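Local coordinates for electron transfer flavoprotein, alpha subunit (Thermotoga maritima, PDB 7KOE) that binds FAD as the alpha subunit of an electron transfer flavoprotein and probably passes electrons between redox partners through its bound flavins, at residues K4-E12 with M88-I99. Sequence-based numbering, arbitrary orientation.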
loop_
_atom_site.group_PDB
_atom_site.type_symbol
_atom_site.label_atom_id
_atom_site.label_comp_id
_atom_site.label_asym_id
_atom_site.label_seq_id
_atom_site.Cartn_x
_atom_site.Cartn_y
_atom_site.Cartn_z
ATOM N N LYS B 4 7.603 -55.672 -1.419
ATOM C CA LYS B 4 6.430 -55.028 -0.838
ATOM C C LYS B 4 6.139 -53.688 -1.504
ATOM O O LYS B 4 5.012 -53.189 -1.412
ATOM C CB LYS B 4 6.615 -54.854 0.671
ATOM C CG LYS B 4 6.505 -56.149 1.471
ATOM C CD LYS B 4 5.085 -56.695 1.465
ATOM C CE LYS B 4 4.852 -57.637 2.635
ATOM N NZ LYS B 4 4.169 -58.886 2.208
ATOM N N LYS B 5 7.136 -53.089 -2.161
ATOM C CA LYS B 5 6.908 -51.969 -3.078
ATOM C C LYS B 5 6.674 -52.536 -4.479
ATOM O O LYS B 5 7.574 -52.666 -5.310
ATOM C CB LYS B 5 8.072 -50.988 -3.046
ATOM C CG LYS B 5 8.155 -50.190 -1.759
ATOM C CD LYS B 5 9.289 -49.184 -1.801
ATOM C CE LYS B 5 9.408 -48.446 -0.478
ATOM N NZ LYS B 5 8.235 -47.564 -0.231
ATOM N N ILE B 6 5.418 -52.880 -4.717
ATOM C CA ILE B 6 5.005 -53.723 -5.827
ATOM C C ILE B 6 3.829 -53.021 -6.503
ATOM O O ILE B 6 2.688 -53.092 -6.050
ATOM C CB ILE B 6 4.679 -55.134 -5.319
ATOM C CG1 ILE B 6 4.038 -56.035 -6.371
ATOM C CG2 ILE B 6 3.962 -55.137 -3.951
ATOM C CD1 ILE B 6 3.897 -57.429 -5.838
ATOM N N ILE B 7 4.091 -52.307 -7.593
ATOM C CA ILE B 7 3.062 -51.411 -8.112
ATOM C C ILE B 7 2.188 -52.168 -9.109
ATOM O O ILE B 7 2.679 -52.951 -9.928
ATOM C CB ILE B 7 3.678 -50.135 -8.706
ATOM C CG1 ILE B 7 4.601 -50.410 -9.889
ATOM C CG2 ILE B 7 4.499 -49.435 -7.636
ATOM C CD1 ILE B 7 5.228 -49.157 -10.458
ATOM N N PHE B 8 0.875 -51.990 -8.992
ATOM C CA PHE B 8 -0.090 -52.741 -9.782
ATOM C C PHE B 8 -0.599 -51.901 -10.943
ATOM O O PHE B 8 -0.661 -50.673 -10.864
ATOM C CB PHE B 8 -1.286 -53.176 -8.933
ATOM C CG PHE B 8 -1.064 -54.429 -8.136
ATOM C CD1 PHE B 8 0.185 -55.019 -8.051
ATOM C CD2 PHE B 8 -2.123 -55.018 -7.468
ATOM C CE1 PHE B 8 0.370 -56.168 -7.310
ATOM C CE2 PHE B 8 -1.946 -56.168 -6.731
ATOM C CZ PHE B 8 -0.700 -56.743 -6.651
ATOM N N VAL B 9 -0.964 -52.579 -12.026
ATOM C CA VAL B 9 -1.650 -51.974 -13.162
ATOM C C VAL B 9 -2.731 -52.949 -13.598
ATOM O O VAL B 9 -2.437 -54.108 -13.898
ATOM C CB VAL B 9 -0.699 -51.671 -14.339
ATOM C CG1 VAL B 9 -1.486 -51.396 -15.604
ATOM C CG2 VAL B 9 0.206 -50.494 -14.035
ATOM N N LEU B 10 -3.980 -52.497 -13.618
ATOM C CA LEU B 10 -5.079 -53.342 -14.057
ATOM C C LEU B 10 -5.175 -53.305 -15.576
ATOM O O LEU B 10 -5.006 -52.252 -16.195
ATOM C CB LEU B 10 -6.398 -52.888 -13.433
ATOM C CG LEU B 10 -7.535 -53.902 -13.280
ATOM C CD1 LEU B 10 -8.363 -53.510 -12.087
ATOM C CD2 LEU B 10 -8.425 -53.989 -14.507
ATOM N N ILE B 11 -5.448 -54.463 -16.170
ATOM C CA ILE B 11 -5.593 -54.596 -17.613
ATOM C C ILE B 11 -7.078 -54.703 -17.928
ATOM O O ILE B 11 -7.742 -55.663 -17.520
ATOM C CB ILE B 11 -4.817 -55.801 -18.170
ATOM C CG1 ILE B 11 -3.304 -55.579 -18.072
ATOM C CG2 ILE B 11 -5.191 -56.055 -19.621
ATOM C CD1 ILE B 11 -2.645 -56.164 -16.844
ATOM N N GLU B 12 -7.597 -53.710 -18.642
ATOM C CA GLU B 12 -8.993 -53.691 -19.063
ATOM C C GLU B 12 -9.096 -54.415 -20.396
ATOM O O GLU B 12 -8.635 -53.904 -21.419
ATOM C CB GLU B 12 -9.495 -52.253 -19.189
ATOM C CG GLU B 12 -9.542 -51.460 -17.891
ATOM C CD GLU B 12 -10.660 -51.895 -16.962
ATOM O OE1 GLU B 12 -10.584 -51.577 -15.758
ATOM O OE2 GLU B 12 -11.630 -52.525 -17.436
ATOM N N MET B 88 -6.752 -59.892 -4.129
ATOM C CA MET B 88 -5.434 -59.785 -4.737
ATOM C C MET B 88 -4.691 -58.530 -4.307
ATOM O O MET B 88 -3.551 -58.325 -4.728
ATOM C CB MET B 88 -5.550 -59.820 -6.260
ATOM C CG MET B 88 -6.096 -61.131 -6.791
ATOM S SD MET B 88 -5.285 -62.569 -6.067
ATOM C CE MET B 88 -6.657 -63.356 -5.233
ATOM N N VAL B 89 -5.322 -57.682 -3.503
ATOM C CA VAL B 89 -4.643 -56.573 -2.848
ATOM C C VAL B 89 -4.334 -56.889 -1.392
ATOM O O VAL B 89 -3.251 -56.527 -0.909
ATOM C CB VAL B 89 -5.482 -55.284 -2.989
ATOM C CG1 VAL B 89 -4.835 -54.106 -2.303
ATOM C CG2 VAL B 89 -5.611 -54.954 -4.439
ATOM N N ARG B 90 -5.213 -57.610 -0.703
ATOM C CA ARG B 90 -4.913 -58.050 0.650
ATOM C C ARG B 90 -3.825 -59.119 0.678
ATOM O O ARG B 90 -3.082 -59.214 1.661
ATOM C CB ARG B 90 -6.182 -58.570 1.322
ATOM C CG ARG B 90 -7.050 -57.471 1.900
ATOM C CD ARG B 90 -8.346 -58.026 2.460
ATOM N NE ARG B 90 -9.073 -57.023 3.227
ATOM C CZ ARG B 90 -9.940 -56.166 2.701
ATOM N NH1 ARG B 90 -10.192 -56.191 1.401
ATOM N NH2 ARG B 90 -10.557 -55.283 3.475
ATOM N N LYS B 91 -3.699 -59.913 -0.388
ATOM C CA LYS B 91 -2.707 -60.982 -0.407
ATOM C C LYS B 91 -1.312 -60.463 -0.729
ATOM O O LYS B 91 -0.356 -60.761 -0.005
ATOM C CB LYS B 91 -3.111 -62.057 -1.417
ATOM C CG LYS B 91 -2.089 -63.157 -1.606
ATOM C CD LYS B 91 -2.614 -64.240 -2.534
ATOM C CE LYS B 91 -3.642 -65.114 -1.840
ATOM N NZ LYS B 91 -4.096 -66.226 -2.716
ATOM N N TYR B 92 -1.173 -59.684 -1.801
ATOM C CA TYR B 92 0.142 -59.287 -2.282
ATOM C C TYR B 92 0.609 -57.939 -1.755
ATOM O O TYR B 92 1.803 -57.639 -1.868
ATOM C CB TYR B 92 0.155 -59.265 -3.813
ATOM C CG TYR B 92 -0.137 -60.617 -4.413
ATOM C CD1 TYR B 92 0.860 -61.578 -4.520
ATOM C CD2 TYR B 92 -1.411 -60.942 -4.856
ATOM C CE1 TYR B 92 0.597 -62.822 -5.057
ATOM C CE2 TYR B 92 -1.683 -62.184 -5.394
ATOM C CZ TYR B 92 -0.675 -63.119 -5.493
ATOM O OH TYR B 92 -0.941 -64.355 -6.030
ATOM N N ARG B 93 -0.294 -57.140 -1.177
ATOM C CA ARG B 93 -0.066 -55.814 -0.597
ATOM C C ARG B 93 0.669 -54.856 -1.531
ATOM O O ARG B 93 1.856 -54.583 -1.312
ATOM C CB ARG B 93 0.698 -55.941 0.720
ATOM C CG ARG B 93 -0.063 -56.688 1.797
ATOM C CD ARG B 93 0.742 -56.762 3.083
ATOM N NE ARG B 93 0.883 -55.453 3.713
ATOM C CZ ARG B 93 0.039 -54.967 4.618
ATOM N NH1 ARG B 93 -1.007 -55.685 5.001
ATOM N NH2 ARG B 93 0.241 -53.765 5.141
ATOM N N PRO B 94 0.025 -54.338 -2.572
ATOM C CA PRO B 94 0.704 -53.436 -3.504
ATOM C C PRO B 94 0.954 -52.061 -2.894
ATOM O O PRO B 94 0.511 -51.739 -1.794
ATOM C CB PRO B 94 -0.271 -53.352 -4.680
ATOM C CG PRO B 94 -1.574 -53.643 -4.099
ATOM C CD PRO B 94 -1.325 -54.668 -3.051
ATOM N N GLU B 95 1.693 -51.249 -3.641
ATOM C CA GLU B 95 2.017 -49.878 -3.269
ATOM C C GLU B 95 1.265 -48.852 -4.098
ATOM O O GLU B 95 0.738 -47.884 -3.549
ATOM C CB GLU B 95 3.525 -49.643 -3.412
ATOM C CG GLU B 95 3.988 -48.224 -3.136
ATOM C CD GLU B 95 4.265 -47.978 -1.669
ATOM O OE1 GLU B 95 4.298 -48.959 -0.899
ATOM O OE2 GLU B 95 4.464 -46.807 -1.286
ATOM N N ILE B 96 1.201 -49.048 -5.412
ATOM C CA ILE B 96 0.498 -48.160 -6.328
ATOM C C ILE B 96 -0.403 -49.020 -7.199
ATOM O O ILE B 96 0.085 -49.881 -7.939
ATOM C CB ILE B 96 1.467 -47.346 -7.201
ATOM C CG1 ILE B 96 2.267 -46.356 -6.357
ATOM C CG2 ILE B 96 0.724 -46.636 -8.310
ATOM C CD1 ILE B 96 3.344 -45.644 -7.134
ATOM N N PHE B 97 -1.706 -48.793 -7.113
ATOM C CA PHE B 97 -2.684 -49.447 -7.970
ATOM C C PHE B 97 -3.059 -48.459 -9.064
ATOM O O PHE B 97 -3.349 -47.297 -8.772
ATOM C CB PHE B 97 -3.919 -49.856 -7.170
ATOM C CG PHE B 97 -4.642 -51.040 -7.727
ATOM C CD1 PHE B 97 -4.551 -52.270 -7.112
ATOM C CD2 PHE B 97 -5.395 -50.930 -8.877
ATOM C CE1 PHE B 97 -5.221 -53.361 -7.625
ATOM C CE2 PHE B 97 -6.057 -52.022 -9.392
ATOM C CZ PHE B 97 -5.970 -53.232 -8.765
ATOM N N LEU B 98 -3.047 -48.910 -10.314
ATOM C CA LEU B 98 -3.354 -48.051 -11.451
ATOM C C LEU B 98 -4.426 -48.704 -12.308
ATOM O O LEU B 98 -4.226 -49.808 -12.820
ATOM C CB LEU B 98 -2.108 -47.776 -12.290
ATOM C CG LEU B 98 -1.022 -46.875 -11.708
ATOM C CD1 LEU B 98 -0.047 -46.477 -12.793
ATOM C CD2 LEU B 98 -1.625 -45.646 -11.074
ATOM N N ILE B 99 -5.562 -48.026 -12.455
ATOM C CA ILE B 99 -6.606 -48.414 -13.394
ATOM C C ILE B 99 -6.792 -47.258 -14.365
ATOM O O ILE B 99 -6.584 -46.097 -14.008
ATOM C CB ILE B 99 -7.933 -48.762 -12.681
ATOM C CG1 ILE B 99 -7.666 -49.577 -11.422
ATOM C CG2 ILE B 99 -8.851 -49.560 -13.587
ATOM C CD1 ILE B 99 -8.893 -49.914 -10.627
#
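Phe8 fills the angle between the strand 97-99 and the short helix ahead of it, with the CB-CG side of Pro94 over one face of its ring. Pro94 CB sits 3.6 Å from the Phe8 ring centroid, 6° off the ring normal, a CH-pi contact suited to proline, whose rigid ring offers a compact wall of CH groups. Around the Phe8 rim, in the ring plane, come Met88 O and Phe97 CE1, with Tyr92 CB near the plane. The ring of Phe97 meets that of Phe8 obliquely, planes at 66°. CG of Phe97 lies roughly anti to the backbone N (chi1 -152°), which turns the ring toward strand 6-9, so that one face takes Phe8 CB and the edge meets Leu10 CD1, 3.8 Å from Phe97 CE2.

Backbone bonds join 6-9 and 97-99 as neighbouring parallel strands. Helices 78-84 and 87-90 carry the chain from strand 65-69, across 40-46 and 6-9, to strand 97-100, a beta-alpha-beta crossover consistent with the HUP-type alpha/beta fold of this domain. Leu10 N gives a nearly straight bond to Leu98 O (2.8 Å), whereas Leu98 N to Phe8 O is weak. Ahead of the second strand, Glu95 N reaches Ile6 O at 3.2 Å from above the carbonyl plane.

On the sheet face turned from Phe8, branched aliphatic chains pack: Ile7 CG2 on Ile96 CB, side by side, and Val9 CG2 against Leu98 CB. Ile7 and Val9, beta-branched and so at home in a strand, also touch helix 21-33.

Where pairing begins, buried Glu95 has Arg157 as its main partner, a salt bridge from OE2 to NE, and the long, flexible Lys5 adds only a long salt bridge to the same OE2, NZ 4.0 Å away.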